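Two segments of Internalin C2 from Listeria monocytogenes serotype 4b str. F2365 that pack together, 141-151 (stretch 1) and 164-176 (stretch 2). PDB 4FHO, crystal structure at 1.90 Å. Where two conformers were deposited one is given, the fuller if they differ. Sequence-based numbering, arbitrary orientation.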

# COMPACT_ATOMS: atom_id res chain seq x y z
N TYR A 141 -2.70 -0.29 -4.55
CA TYR A 141 -4.15 -0.41 -4.39
C TYR A 141 -4.68 0.76 -3.56
O TYR A 141 -4.34 0.90 -2.39
CB TYR A 141 -4.54 -1.72 -3.70
CG TYR A 141 -3.98 -3.00 -4.27
CD1 TYR A 141 -2.71 -3.46 -3.89
CD2 TYR A 141 -4.73 -3.80 -5.14
CE1 TYR A 141 -2.19 -4.66 -4.40
CE2 TYR A 141 -4.22 -5.00 -5.66
CZ TYR A 141 -2.95 -5.43 -5.28
OH TYR A 141 -2.44 -6.60 -5.77
N LEU A 142 -5.57 1.55 -4.16
CA LEU A 142 -6.23 2.68 -3.49
C LEU A 142 -7.76 2.56 -3.45
O LEU A 142 -8.44 3.54 -3.19
CB LEU A 142 -5.80 3.96 -4.21
CG LEU A 142 -4.33 4.36 -4.07
CD1 LEU A 142 -4.02 5.62 -4.88
CD2 LEU A 142 -3.90 4.57 -2.62
N ASP A 143 -8.29 1.35 -3.64
CA ASP A 143 -9.73 1.11 -3.81
C ASP A 143 -10.51 1.36 -2.54
O ASP A 143 -9.99 1.17 -1.47
CB ASP A 143 -10.01 -0.34 -4.22
CG ASP A 143 -9.24 -0.73 -5.44
OD1 ASP A 143 -9.71 -0.47 -6.56
OD2 ASP A 143 -8.12 -1.24 -5.27
N LEU A 144 -11.77 1.77 -2.69
CA LEU A 144 -12.74 1.85 -1.57
C LEU A 144 -12.32 2.92 -0.52
O LEU A 144 -12.37 2.69 0.68
CB LEU A 144 -12.98 0.47 -0.96
CG LEU A 144 -13.53 -0.62 -1.92
CD1 LEU A 144 -13.19 -2.04 -1.46
CD2 LEU A 144 -15.02 -0.41 -2.00
N ASN A 145 -11.90 4.07 -1.02
CA ASN A 145 -11.58 5.24 -0.23
C ASN A 145 -12.45 6.41 -0.73
O ASN A 145 -13.50 6.18 -1.34
CB ASN A 145 -10.06 5.46 -0.31
CG ASN A 145 -9.29 4.41 0.48
OD1 ASN A 145 -9.49 4.28 1.66
ND2 ASN A 145 -8.44 3.65 -0.19
N GLN A 146 -12.06 7.65 -0.44
CA GLN A 146 -12.77 8.82 -0.97
C GLN A 146 -11.77 9.78 -1.59
O GLN A 146 -11.78 10.97 -1.32
CB GLN A 146 -13.60 9.48 0.15
CG GLN A 146 -14.65 8.54 0.73
CD GLN A 146 -15.49 9.13 1.85
OE1 GLN A 146 -15.64 10.35 1.96
NE2 GLN A 146 -16.04 8.26 2.68
N ILE A 147 -10.92 9.23 -2.46
CA ILE A 147 -9.84 9.96 -3.12
C ILE A 147 -10.42 10.64 -4.36
O ILE A 147 -11.17 10.03 -5.13
CB ILE A 147 -8.68 9.01 -3.53
CG1 ILE A 147 -8.02 8.40 -2.27
CG2 ILE A 147 -7.64 9.77 -4.38
CD1 ILE A 147 -7.26 7.12 -2.55
N THR A 148 -10.06 11.90 -4.54
CA THR A 148 -10.44 12.71 -5.69
C THR A 148 -9.24 12.96 -6.60
O THR A 148 -9.31 12.68 -7.78
CB THR A 148 -11.07 14.05 -5.23
OG1 THR A 148 -10.19 14.73 -4.33
CG2 THR A 148 -12.37 13.79 -4.49
N ASN A 149 -8.13 13.43 -6.04
CA ASN A 149 -6.98 13.93 -6.80
C ASN A 149 -5.88 12.86 -6.94
O ASN A 149 -5.41 12.35 -5.94
CB ASN A 149 -6.43 15.19 -6.10
CG ASN A 149 -5.44 15.97 -6.94
OD1 ASN A 149 -5.25 15.72 -8.13
ND2 ASN A 149 -4.82 16.96 -6.32
N ILE A 150 -5.49 12.56 -8.19
CA ILE A 150 -4.41 11.60 -8.51
C ILE A 150 -3.08 12.33 -8.82
O ILE A 150 -2.06 11.69 -9.09
CB ILE A 150 -4.81 10.70 -9.70
CG1 ILE A 150 -6.09 9.92 -9.43
CG2 ILE A 150 -3.76 9.64 -10.01
CD1 ILE A 150 -6.41 8.97 -10.57
N SER A 151 -3.06 13.67 -8.74
CA SER A 151 -1.83 14.45 -9.04
C SER A 151 -0.54 13.92 -8.39
O SER A 151 0.48 13.83 -9.07
CB SER A 151 -2.01 15.95 -8.71
OG SER A 151 -2.95 16.51 -9.61
N ILE A 164 -7.78 1.94 -8.41
CA ILE A 164 -8.41 3.14 -7.84
C ILE A 164 -9.95 3.09 -7.86
O ILE A 164 -10.61 4.12 -7.75
CB ILE A 164 -7.91 4.43 -8.55
CG1 ILE A 164 -8.16 4.36 -10.06
CG2 ILE A 164 -6.44 4.67 -8.24
CD1 ILE A 164 -8.04 5.71 -10.75
N GLY A 165 -10.51 1.88 -7.92
CA GLY A 165 -11.97 1.69 -7.96
C GLY A 165 -12.68 2.15 -6.70
O GLY A 165 -12.07 2.21 -5.65
N ASN A 166 -13.94 2.56 -6.83
CA ASN A 166 -14.75 3.08 -5.71
C ASN A 166 -14.07 4.26 -5.00
O ASN A 166 -13.74 4.19 -3.82
CB ASN A 166 -15.10 1.95 -4.72
CG ASN A 166 -15.90 0.84 -5.37
OD1 ASN A 166 -17.11 0.94 -5.51
ND2 ASN A 166 -15.22 -0.22 -5.78
N ASN A 167 -13.77 5.29 -5.78
CA ASN A 167 -13.28 6.57 -5.27
C ASN A 167 -14.13 7.68 -5.91
O ASN A 167 -15.24 7.39 -6.37
CB ASN A 167 -11.76 6.65 -5.52
CG ASN A 167 -10.95 5.93 -4.47
OD1 ASN A 167 -10.89 6.38 -3.35
ND2 ASN A 167 -10.33 4.80 -4.83
N GLN A 168 -13.64 8.92 -5.96
CA GLN A 168 -14.33 10.04 -6.58
C GLN A 168 -13.42 10.72 -7.62
O GLN A 168 -13.47 11.93 -7.78
CB GLN A 168 -14.76 11.03 -5.49
CG GLN A 168 -15.67 10.46 -4.40
CD GLN A 168 -17.01 11.16 -4.30
OE1 GLN A 168 -17.91 10.92 -5.12
NE2 GLN A 168 -17.16 12.04 -3.31
N VAL A 169 -12.60 9.92 -8.31
CA VAL A 169 -11.61 10.42 -9.25
C VAL A 169 -12.33 10.93 -10.50
O VAL A 169 -13.19 10.23 -11.02
CB VAL A 169 -10.60 9.32 -9.65
CG1 VAL A 169 -9.69 9.76 -10.78
CG2 VAL A 169 -9.76 8.90 -8.46
N ASN A 170 -12.00 12.15 -10.94
CA ASN A 170 -12.57 12.74 -12.18
C ASN A 170 -11.57 13.12 -13.28
O ASN A 170 -11.99 13.60 -14.34
CB ASN A 170 -13.48 13.95 -11.84
CG ASN A 170 -12.71 15.18 -11.38
OD1 ASN A 170 -12.64 15.48 -10.20
ND2 ASN A 170 -12.16 15.93 -12.33
N ASP A 171 -10.28 12.92 -13.03
CA ASP A 171 -9.23 13.36 -13.94
C ASP A 171 -8.13 12.30 -13.97
O ASP A 171 -7.53 12.03 -12.94
CB ASP A 171 -8.69 14.73 -13.45
CG ASP A 171 -7.89 15.49 -14.49
OD1 ASP A 171 -7.46 14.92 -15.52
OD2 ASP A 171 -7.69 16.70 -14.28
N LEU A 172 -7.90 11.69 -15.13
CA LEU A 172 -6.82 10.70 -15.31
C LEU A 172 -5.53 11.28 -15.89
O LEU A 172 -4.57 10.54 -16.14
CB LEU A 172 -7.32 9.53 -16.16
CG LEU A 172 -8.48 8.68 -15.62
CD1 LEU A 172 -8.81 7.58 -16.62
CD2 LEU A 172 -8.17 8.09 -14.25
N THR A 173 -5.49 12.60 -16.09
CA THR A 173 -4.29 13.29 -16.59
C THR A 173 -2.99 12.99 -15.83
O THR A 173 -1.97 12.77 -16.48
CB THR A 173 -4.54 14.82 -16.70
OG1 THR A 173 -5.66 15.03 -17.57
CG2 THR A 173 -3.32 15.54 -17.27
N PRO A 174 -3.04 12.85 -14.48
CA PRO A 174 -1.83 12.43 -13.75
C PRO A 174 -1.23 11.07 -14.13
O PRO A 174 -0.08 10.82 -13.85
CB PRO A 174 -2.28 12.42 -12.29
CG PRO A 174 -3.36 13.44 -12.24
CD PRO A 174 -4.10 13.22 -13.53
N LEU A 175 -2.01 10.21 -14.79
CA LEU A 175 -1.54 8.90 -15.24
C LEU A 175 -0.80 8.90 -16.59
O LEU A 175 -0.24 7.86 -16.95
CB LEU A 175 -2.72 7.90 -15.30
CG LEU A 175 -3.63 7.81 -14.07
CD1 LEU A 175 -4.63 6.67 -14.29
CD2 LEU A 175 -2.83 7.60 -12.78
N ALA A 176 -0.76 10.04 -17.29
CA ALA A 176 -0.20 10.15 -18.66
C ALA A 176 1.24 9.66 -18.85
O ALA A 176 1.57 9.17 -19.93
CB ALA A 176 -0.33 11.58 -19.17
O HOH W 1 -9.46 13.62 -10.30
O HOH W 2 -6.51 13.42 -10.60

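The two stretches run side by side in the same direction: the nearest CA pairs advance together from Asp-143 and Ile-164 (4.7 Å) through Thr-148 and Val-169 (4.4 Å) to Ser-151 and Pro-174 (CA to CA, 5.1 Å). Neither forms a regular strand here, although stretch 2 contains a short 3-10 segment around Pro-174. Together they bury 807 Å², summed over both sides. Internalins are leucine-rich-repeat proteins.

Two direct backbone hydrogen bonds of good geometry join the chains. Leu-144 N donates to Gly-165 O at 3.0 Å and 158°, and Gln-168 N donates to Ile-147 O at 2.8 Å and 157°. A weak one, Asn-145 N to Asn-166 O, is long at 3.4 Å and bent to 126°. Two CA-H...O contacts add to these: Asp-143 CA lies 3.2 Å from Gly-165 O, and Val-169 CA lies 3.5 Å from Thr-148 O, the latter nearly straight at 165°.

Between these backbone links, the amide of Asn-167 serves both stretches. Its ND2 has two hydrogens, and the acceptors are Leu-142 O across the contact (2.8 Å, 165°) and Ile-164 O within its own stretch (3.0 Å, 170°). Its OD1 accepts from Ile-147 N at 3.0 Å and 167°, so a buried polar group is well satisfied. Asn-145 plays a related part within stretch 1, its ND2 donating to Leu-142 O at 3.0 Å; that carbonyl therefore receives an asparagine amide from each stretch. Asp-143 OD1 accepts a weak bond from Gly-165 N, short at 2.8 Å but bent to 130°. An ideal CB on Gly-165 would sit just 3.1 Å from the same OD1, a tight fit.

Further along, where direct backbone bonds cease, water takes over. Water 1 donates to Thr-148 O (2.7 Å) and accepts from Asn-170 N (3.0 Å). Water 2 accepts from Ile-150 N (2.8 Å) and donates to Asp-171 O (2.9 Å), so each bridges the two backbones.

The apolar contact centers on Ile-150, which points toward stretch 2 and has 121 Å² covered, the largest share of any residue. Its CD1 meets Val-169 CG1 at 3.4 Å and Ile-164 CD1 at 3.6 Å, with Leu-172 CD2 farther off at 4.2 Å. Its CG2 meets Leu-175 CD2 at 3.6 Å and Pro-174 CB at 3.9 Å. The m,t rotamer thus sends the two methyls to different neighbors. Pro-174 also closes the end of the contact, its CG 3.5 Å from Ser-151 N.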